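Local coordinates for sensor protein CpxA (Vibrio parahaemolyticus, PDB 3V67) that senses envelope signals through this periplasmic PAS-fold domain and, as a membrane-bound histidine kinase, probably autophosphorylates with ATP to start a two-component relay, at residues R7-Y17 / K93-R101; L41-K51 / L68-Q77. One frame throughout, in Å; residues are numbered along the deposited sequence.

Contact 1 (R7-Y17 / K93-R101)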
# COMPACT_ATOMS: atom_id res chain seq x y z
N ARG A 7 -1.81 8.19 14.55
CA ARG A 7 -2.14 7.82 13.18
C ARG A 7 -1.32 8.47 12.05
O ARG A 7 -0.46 9.31 12.27
CB ARG A 7 -3.66 7.90 12.93
CG ARG A 7 -4.28 6.54 12.59
CD ARG A 7 -5.77 6.47 12.92
NE ARG A 7 -6.02 6.31 14.35
CZ ARG A 7 -6.22 5.14 14.94
NH1 ARG A 7 -6.21 4.01 14.23
NH2 ARG A 7 -6.44 5.08 16.25
N LYS A 8 -1.66 8.04 10.84
CA LYS A 8 -0.82 8.02 9.66
C LYS A 8 -1.73 8.17 8.44
O LYS A 8 -2.25 7.18 7.92
CB LYS A 8 -0.10 6.66 9.55
CG LYS A 8 0.03 5.86 10.85
CD LYS A 8 -1.21 5.00 11.13
CE LYS A 8 -1.15 4.37 12.51
NZ LYS A 8 -2.41 3.63 12.84
N ALA A 9 -1.94 9.40 8.00
CA ALA A 9 -2.71 9.65 6.79
C ALA A 9 -1.86 9.28 5.58
O ALA A 9 -0.95 10.01 5.20
CB ALA A 9 -3.14 11.10 6.72
N ARG A 10 -2.16 8.12 4.99
CA ARG A 10 -1.36 7.60 3.90
C ARG A 10 -2.08 7.77 2.57
O ARG A 10 -3.30 7.88 2.52
CB ARG A 10 -1.04 6.13 4.15
CG ARG A 10 -0.37 5.89 5.49
CD ARG A 10 -0.43 4.43 5.91
NE ARG A 10 0.30 3.56 5.00
CZ ARG A 10 0.70 2.33 5.31
NH1 ARG A 10 0.45 1.84 6.52
NH2 ARG A 10 1.36 1.60 4.42
N ASP A 11 -1.30 7.80 1.49
CA ASP A 11 -1.86 7.91 0.15
C ASP A 11 -2.70 6.70 -0.20
O ASP A 11 -2.40 5.58 0.22
CB ASP A 11 -0.73 8.05 -0.88
CG ASP A 11 -0.16 9.45 -0.93
OD1 ASP A 11 -0.55 10.29 -0.09
OD2 ASP A 11 0.69 9.71 -1.81
N ILE A 12 -3.75 6.92 -0.97
CA ILE A 12 -4.55 5.83 -1.51
C ILE A 12 -3.89 5.36 -2.80
O ILE A 12 -3.55 6.18 -3.66
CB ILE A 12 -5.98 6.28 -1.82
CG1 ILE A 12 -6.56 7.06 -0.64
CG2 ILE A 12 -6.86 5.09 -2.16
CD1 ILE A 12 -7.92 7.67 -0.91
N PRO A 13 -3.69 4.04 -2.93
CA PRO A 13 -3.14 3.44 -4.15
C PRO A 13 -3.95 3.87 -5.37
O PRO A 13 -5.18 3.88 -5.30
CB PRO A 13 -3.32 1.94 -3.91
CG PRO A 13 -3.25 1.80 -2.43
CD PRO A 13 -3.90 3.04 -1.87
N ASP A 14 -3.26 4.21 -6.46
CA ASP A 14 -3.90 4.78 -7.65
C ASP A 14 -5.08 3.99 -8.18
O ASP A 14 -6.07 4.57 -8.64
CB ASP A 14 -2.87 4.98 -8.76
CG ASP A 14 -1.80 5.99 -8.38
OD1 ASP A 14 -1.98 6.70 -7.37
OD2 ASP A 14 -0.78 6.08 -9.10
N GLU A 15 -4.98 2.66 -8.13
CA GLU A 15 -6.07 1.80 -8.59
C GLU A 15 -7.28 1.94 -7.68
O GLU A 15 -8.42 2.02 -8.15
CB GLU A 15 -5.61 0.34 -8.65
CG GLU A 15 -4.84 -0.14 -7.42
CD GLU A 15 -3.35 0.10 -7.52
OE1 GLU A 15 -2.86 0.36 -8.64
OE2 GLU A 15 -2.66 0.03 -6.48
N HIS A 16 -7.03 1.96 -6.37
CA HIS A 16 -8.09 2.13 -5.39
C HIS A 16 -8.75 3.49 -5.54
O HIS A 16 -9.98 3.58 -5.57
CB HIS A 16 -7.54 1.94 -3.97
CG HIS A 16 -7.12 0.54 -3.66
ND1 HIS A 16 -7.03 0.05 -2.37
CD2 HIS A 16 -6.77 -0.49 -4.47
CE1 HIS A 16 -6.64 -1.21 -2.40
NE2 HIS A 16 -6.48 -1.57 -3.66
N TYR A 17 -7.95 4.54 -5.64
CA TYR A 17 -8.49 5.89 -5.78
C TYR A 17 -9.30 6.06 -7.06
O TYR A 17 -10.39 6.63 -7.05
CB TYR A 17 -7.38 6.94 -5.71
CG TYR A 17 -7.87 8.34 -6.02
CD1 TYR A 17 -8.56 9.09 -5.08
CD2 TYR A 17 -7.65 8.90 -7.27
CE1 TYR A 17 -9.01 10.36 -5.37
CE2 TYR A 17 -8.10 10.18 -7.57
CZ TYR A 17 -8.78 10.90 -6.62
OH TYR A 17 -9.23 12.16 -6.92
N LYS A 93 -7.26 16.60 -0.34
CA LYS A 93 -6.41 15.44 -0.57
C LYS A 93 -6.96 14.19 0.11
O LYS A 93 -6.92 14.08 1.34
CB LYS A 93 -4.98 15.70 -0.09
CG LYS A 93 -4.76 17.09 0.46
CD LYS A 93 -3.92 17.94 -0.48
CE LYS A 93 -2.45 17.60 -0.36
NZ LYS A 93 -1.91 17.91 0.99
N PRO A 94 -7.49 13.26 -0.68
CA PRO A 94 -7.98 11.98 -0.16
C PRO A 94 -6.83 11.14 0.39
O PRO A 94 -5.79 11.01 -0.26
CB PRO A 94 -8.57 11.29 -1.40
CG PRO A 94 -8.87 12.41 -2.35
CD PRO A 94 -7.78 13.41 -2.12
N LYS A 95 -7.02 10.59 1.58
CA LYS A 95 -6.02 9.74 2.20
C LYS A 95 -6.71 8.51 2.77
O LYS A 95 -7.93 8.38 2.68
CB LYS A 95 -5.31 10.49 3.33
CG LYS A 95 -4.53 11.73 2.89
CD LYS A 95 -3.27 11.36 2.13
CE LYS A 95 -2.46 12.60 1.77
NZ LYS A 95 -1.18 12.26 1.10
N GLN A 96 -5.92 7.61 3.35
CA GLN A 96 -6.49 6.46 4.04
C GLN A 96 -5.86 6.24 5.41
O GLN A 96 -4.68 6.52 5.62
CB GLN A 96 -6.41 5.19 3.19
CG GLN A 96 -5.00 4.74 2.86
CD GLN A 96 -4.98 3.50 1.97
OE1 GLN A 96 -5.96 3.20 1.29
NE2 GLN A 96 -3.86 2.78 1.98
N ARG A 97 -6.67 5.75 6.35
CA ARG A 97 -6.22 5.46 7.71
C ARG A 97 -6.64 4.06 8.13
O ARG A 97 -7.74 3.61 7.80
CB ARG A 97 -6.78 6.48 8.70
CG ARG A 97 -6.06 7.81 8.72
CD ARG A 97 -6.70 8.77 9.73
NE ARG A 97 -5.75 9.76 10.22
CZ ARG A 97 -5.55 10.95 9.67
NH1 ARG A 97 -6.25 11.31 8.60
NH2 ARG A 97 -4.67 11.79 10.19
N LEU A 98 -5.78 3.36 8.86
CA LEU A 98 -6.08 2.01 9.30
C LEU A 98 -6.57 1.98 10.74
O LEU A 98 -5.90 2.44 11.66
CB LEU A 98 -4.85 1.10 9.14
CG LEU A 98 -5.09 -0.39 9.39
CD1 LEU A 98 -6.13 -0.94 8.43
CD2 LEU A 98 -3.78 -1.16 9.26
N TYR A 99 -7.77 1.42 10.93
CA TYR A 99 -8.37 1.27 12.25
C TYR A 99 -8.46 -0.21 12.59
O TYR A 99 -9.42 -0.89 12.24
CB TYR A 99 -9.76 1.91 12.28
CG TYR A 99 -9.73 3.41 12.13
CD1 TYR A 99 -9.69 4.24 13.24
CD2 TYR A 99 -9.73 4.01 10.87
CE1 TYR A 99 -9.66 5.61 13.11
CE2 TYR A 99 -9.70 5.37 10.73
CZ TYR A 99 -9.66 6.17 11.85
OH TYR A 99 -9.63 7.54 11.72
N GLY A 100 -7.44 -0.71 13.28
CA GLY A 100 -7.32 -2.14 13.54
C GLY A 100 -7.04 -2.86 12.23
O GLY A 100 -5.91 -2.85 11.74
N ARG A 101 -8.07 -3.48 11.67
CA ARG A 101 -7.95 -4.16 10.39
C ARG A 101 -8.88 -3.51 9.37
O ARG A 101 -9.05 -4.03 8.27
CB ARG A 101 -8.29 -5.64 10.54
CG ARG A 101 -7.25 -6.46 11.30
CD ARG A 101 -6.16 -6.97 10.38
NE ARG A 101 -5.24 -7.89 11.07
CZ ARG A 101 -5.46 -9.19 11.23
NH1 ARG A 101 -6.57 -9.74 10.75
NH2 ARG A 101 -4.57 -9.94 11.87
O HOH W 1 -3.26 4.53 8.87
O HOH W 2 -3.86 10.05 -1.72
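R10 and Q96 pair at one edge of the antiparallel PAS-fold sheet, where the short strand 10-11 lies against strand 95-99 just before helix 14-30 begins. The pair is closed by two backbone hydrogen bonds, R10 N to Q96 O (3.1 Å) and Q96 N to R10 O (2.8 Å). Beyond it, waters take over: one joins K8 O to L98 N, another P94 O to I12 N.

Side chains extend the contact both ways. R7 lays its guanidinium almost parallel to the Y99 ring (planes 11° apart), with Y99 CE1 over one face and offset toward the rim; a bend at chi3 (-77°) helps bring the group against the ring, and NH1 makes a weak bond to L98 O at 3.0 Å, in the guanidinium plane. The hydroxyl of Y99 bonds to N83 of helix 75-87. A9 CB sits over a face of the R97 guanidinium, 3.6 Å from R97 NH1. Past the pair, K95 NZ and D11 OD1 form a salt bridge, modelled so short that its exact geometry is doubtful. Where helix 14-30 starts, P94 is gripped by apolar contacts: I12 CD1 comes within 3.7 Å of P94 CB, and Y17 CE1 lies equally close to P94 CG.

Beyond its single well-bonded pair, the contact is made by two water bridges, the R7 guanidinium against the Y99 ring, the D11-K95 ion pair and packing on P94. The R10 guanidinium turns to D14 of the second subunit, so the same strand that finishes the sheet also carries a charge into the dimer interface.

Contact 2 (L41-K51 / L68-Q77)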
# COMPACT_ATOMS: atom_id res chain seq x y z
N LEU A 41 -29.45 7.97 0.59
CA LEU A 41 -28.59 7.33 1.59
C LEU A 41 -29.15 5.97 1.98
O LEU A 41 -28.41 4.98 2.05
CB LEU A 41 -28.46 8.22 2.82
CG LEU A 41 -27.89 9.62 2.59
CD1 LEU A 41 -27.92 10.42 3.88
CD2 LEU A 41 -26.47 9.54 2.04
N PHE A 42 -30.45 5.95 2.21
CA PHE A 42 -31.17 4.72 2.53
C PHE A 42 -30.97 3.65 1.45
O PHE A 42 -30.57 2.53 1.75
CB PHE A 42 -32.66 5.04 2.70
CG PHE A 42 -33.48 3.88 3.15
CD1 PHE A 42 -33.49 3.49 4.47
CD2 PHE A 42 -34.28 3.19 2.25
CE1 PHE A 42 -34.25 2.42 4.89
CE2 PHE A 42 -35.05 2.12 2.66
CZ PHE A 42 -35.04 1.73 3.98
N ARG A 43 -31.24 4.02 0.19
CA ARG A 43 -31.05 3.10 -0.94
C ARG A 43 -29.62 2.59 -1.06
O ARG A 43 -29.39 1.39 -1.19
CB ARG A 43 -31.45 3.78 -2.25
CG ARG A 43 -32.91 3.60 -2.66
CD ARG A 43 -33.16 4.27 -4.00
NE ARG A 43 -34.54 4.11 -4.46
CZ ARG A 43 -35.04 4.73 -5.53
NH1 ARG A 43 -34.28 5.54 -6.24
NH2 ARG A 43 -36.31 4.53 -5.87
N VAL A 44 -28.66 3.52 -1.04
CA VAL A 44 -27.25 3.18 -1.18
C VAL A 44 -26.79 2.21 -0.11
O VAL A 44 -26.14 1.20 -0.41
CB VAL A 44 -26.35 4.45 -1.15
CG1 VAL A 44 -24.92 4.09 -0.80
CG2 VAL A 44 -26.41 5.18 -2.48
N GLU A 45 -27.13 2.51 1.13
CA GLU A 45 -26.72 1.67 2.25
C GLU A 45 -27.55 0.39 2.34
O GLU A 45 -27.21 -0.54 3.08
CB GLU A 45 -26.77 2.46 3.55
CG GLU A 45 -25.78 3.63 3.54
CD GLU A 45 -25.95 4.55 4.72
OE1 GLU A 45 -24.96 4.77 5.44
OE2 GLU A 45 -27.08 5.07 4.91
N GLY A 46 -28.64 0.35 1.59
CA GLY A 46 -29.52 -0.80 1.58
C GLY A 46 -28.91 -2.04 0.96
O GLY A 46 -29.36 -3.15 1.24
N ASN A 47 -27.90 -1.86 0.12
CA ASN A 47 -27.33 -3.00 -0.60
C ASN A 47 -26.41 -3.90 0.22
O ASN A 47 -25.97 -4.94 -0.28
CB ASN A 47 -26.65 -2.54 -1.89
CG ASN A 47 -27.55 -2.69 -3.11
OD1 ASN A 47 -28.48 -3.50 -3.11
ND2 ASN A 47 -27.28 -1.91 -4.15
N ARG A 48 -26.13 -3.52 1.46
CA ARG A 48 -25.33 -4.37 2.35
C ARG A 48 -26.20 -5.41 3.05
O ARG A 48 -27.25 -5.09 3.60
CB ARG A 48 -24.59 -3.52 3.38
CG ARG A 48 -23.43 -2.74 2.81
CD ARG A 48 -22.66 -2.05 3.92
NE ARG A 48 -22.02 -3.01 4.81
CZ ARG A 48 -20.86 -3.61 4.53
NH1 ARG A 48 -20.25 -3.35 3.39
NH2 ARG A 48 -20.33 -4.47 5.39
N ALA A 49 -25.73 -6.65 3.04
CA ALA A 49 -26.54 -7.78 3.50
C ALA A 49 -26.44 -8.01 5.00
O ALA A 49 -27.24 -8.73 5.58
CB ALA A 49 -26.17 -9.03 2.74
N GLY A 50 -25.44 -7.40 5.63
CA GLY A 50 -25.24 -7.57 7.05
C GLY A 50 -23.98 -6.88 7.51
O GLY A 50 -23.32 -6.19 6.72
N LYS A 51 -23.63 -7.07 8.77
CA LYS A 51 -22.45 -6.41 9.33
C LYS A 51 -21.17 -7.13 8.91
O LYS A 51 -20.14 -6.50 8.70
CB LYS A 51 -22.55 -6.32 10.86
CG LYS A 51 -22.49 -7.64 11.58
CD LYS A 51 -22.85 -7.51 13.05
CE LYS A 51 -22.52 -8.79 13.79
NZ LYS A 51 -23.54 -9.15 14.81
N LEU A 68 -23.00 11.18 7.80
CA LEU A 68 -24.40 10.99 7.43
C LEU A 68 -24.67 9.54 7.09
O LEU A 68 -24.17 9.02 6.10
CB LEU A 68 -24.75 11.85 6.22
CG LEU A 68 -24.39 13.33 6.32
CD1 LEU A 68 -24.82 14.06 5.05
CD2 LEU A 68 -25.03 13.95 7.55
N THR A 69 -25.48 8.88 7.92
CA THR A 69 -25.83 7.48 7.71
C THR A 69 -27.08 7.11 8.48
O THR A 69 -27.39 7.73 9.50
CB THR A 69 -24.66 6.55 8.12
OG1 THR A 69 -24.94 5.20 7.72
CG2 THR A 69 -24.44 6.60 9.63
N THR A 70 -27.82 6.13 7.98
CA THR A 70 -28.85 5.49 8.77
C THR A 70 -28.10 4.49 9.62
O THR A 70 -27.23 3.79 9.09
CB THR A 70 -29.84 4.71 7.87
OG1 THR A 70 -29.37 3.37 7.69
CG2 THR A 70 -29.97 5.38 6.51
N ASP A 71 -28.37 4.40 10.91
CA ASP A 71 -27.54 3.55 11.77
C ASP A 71 -27.40 2.11 11.28
O ASP A 71 -28.40 1.43 11.01
CB ASP A 71 -28.02 3.57 13.21
CG ASP A 71 -27.04 2.91 14.16
OD1 ASP A 71 -26.30 3.64 14.84
OD2 ASP A 71 -27.00 1.67 14.20
N LYS A 72 -26.16 1.64 11.15
CA LYS A 72 -25.90 0.30 10.62
C LYS A 72 -25.37 -0.67 11.69
O LYS A 72 -24.67 -0.27 12.63
CB LYS A 72 -24.94 0.37 9.42
CG LYS A 72 -25.27 -0.64 8.31
CD LYS A 72 -24.40 -0.41 7.07
CE LYS A 72 -25.23 0.06 5.89
NZ LYS A 72 -24.38 0.44 4.72
N ARG A 73 -25.73 -1.94 11.51
CA ARG A 73 -25.40 -3.06 12.39
C ARG A 73 -24.02 -3.04 13.06
O ARG A 73 -23.84 -3.61 14.14
CB ARG A 73 -25.56 -4.38 11.61
CG ARG A 73 -26.72 -4.40 10.61
CD ARG A 73 -26.27 -4.01 9.20
NE ARG A 73 -27.21 -4.48 8.19
CZ ARG A 73 -27.06 -4.29 6.88
NH1 ARG A 73 -26.00 -3.62 6.42
NH2 ARG A 73 -27.96 -4.76 6.03
N SER A 74 -23.05 -2.39 12.42
CA SER A 74 -21.69 -2.35 12.94
C SER A 74 -21.31 -1.00 13.55
O SER A 74 -21.12 -0.02 12.84
CB SER A 74 -20.69 -2.72 11.84
OG SER A 74 -19.37 -2.75 12.35
N ASN A 75 -21.21 -0.97 14.88
CA ASN A 75 -20.84 0.25 15.59
C ASN A 75 -19.38 0.62 15.37
O ASN A 75 -19.03 1.80 15.31
CB ASN A 75 -21.11 0.08 17.09
CG ASN A 75 -22.05 1.14 17.63
OD1 ASN A 75 -21.61 2.23 18.01
ND2 ASN A 75 -23.34 0.83 17.67
N PHE A 76 -18.53 -0.40 15.27
CA PHE A 76 -17.09 -0.20 15.09
C PHE A 76 -16.76 0.62 13.84
O PHE A 76 -16.01 1.59 13.92
CB PHE A 76 -16.38 -1.56 15.04
CG PHE A 76 -15.02 -1.51 14.42
CD1 PHE A 76 -13.96 -0.94 15.10
CD2 PHE A 76 -14.80 -2.04 13.17
CE1 PHE A 76 -12.70 -0.89 14.53
CE2 PHE A 76 -13.55 -2.00 12.59
CZ PHE A 76 -12.50 -1.42 13.27
N GLN A 77 -17.33 0.22 12.71
CA GLN A 77 -17.14 0.94 11.45
C GLN A 77 -17.56 2.40 11.59
O GLN A 77 -16.96 3.29 10.99
CB GLN A 77 -17.93 0.26 10.33
CG GLN A 77 -17.58 -1.21 10.13
CD GLN A 77 -18.48 -1.90 9.12
OE1 GLN A 77 -19.55 -1.39 8.77
NE2 GLN A 77 -18.06 -3.07 8.65
O HOH W 3 -22.77 6.69 5.49
O HOH W 4 -22.20 -3.05 7.66
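E45 of helix 37-46 meets T69 and T70, which follow edge strand 67-68; the contact fastens this helix and the loop after it to the segment leading into helix 75-87 of the PAS fold.

Hydrogen bonds come first. The E45 chain runs out extended beyond CG (chi2 172°) and divides its carboxylate between neighbours. OE1 accepts from T69 OG1, in a bond modelled too short for its length to be trusted, and from a water that also donates to L68 O. OE2 receives the amide of T70 in a weak but nearly straight bond (T70 N to E45 OE2 3.3 Å, 175°). On the loop, R73 NH2 donates to R48 O at 2.6 Å, approaching well above the carbonyl plane; a bend at chi2 (94°) helps bring the guanidinium round, and G50 N lies over one of its faces. A second water accepts from R48 NE and reaches G50 O and Q77 OE1 weakly.

Among charged groups, the K72 side chain crosses that of R48 at about a right angle, with K72 NZ 3.1 Å from R48 CD, and NZ bonds weakly to E45 O. R48 itself is held by the carbonyls of R55 and D53, and Q77 OE1 by R57.

Apolar contacts are slight. L41 CD1 meets L68 CB at 4.2 Å, T70 CG2 stands at the edge of the F42 ring, and K51 CB rests 3.7 Å from R73 CB.

E45 is buried, and its OE2 faces another acceptor, L41 O, at 3.2 Å. That closeness could favour the protonated acid, whereas K72 NZ, 4.4 Å from E45 OE1, would probably stabilise the anion.

How the contacts relate
Contacts 1 and 2 lie on opposite sides of the domain centre, their own centres about 21 Å apart, yet they serve the same sheet. In contact 1 an outermost strand, 10-11, is added to strand 95-99; contact 2 takes in L68 of strand 67-68, the outermost strand at the other end. Helix 75-87 connects them along the chain, beginning within contact 2 and leading through a loop to strand 95-99, and the two contacts meet directly where F76 CZ packs 3.3 Å from Y99 O. Both also reach the second subunit: contact 1 through a salt bridge, contact 2 by packing of V44 and N47 against D137 and F136 of that subunit.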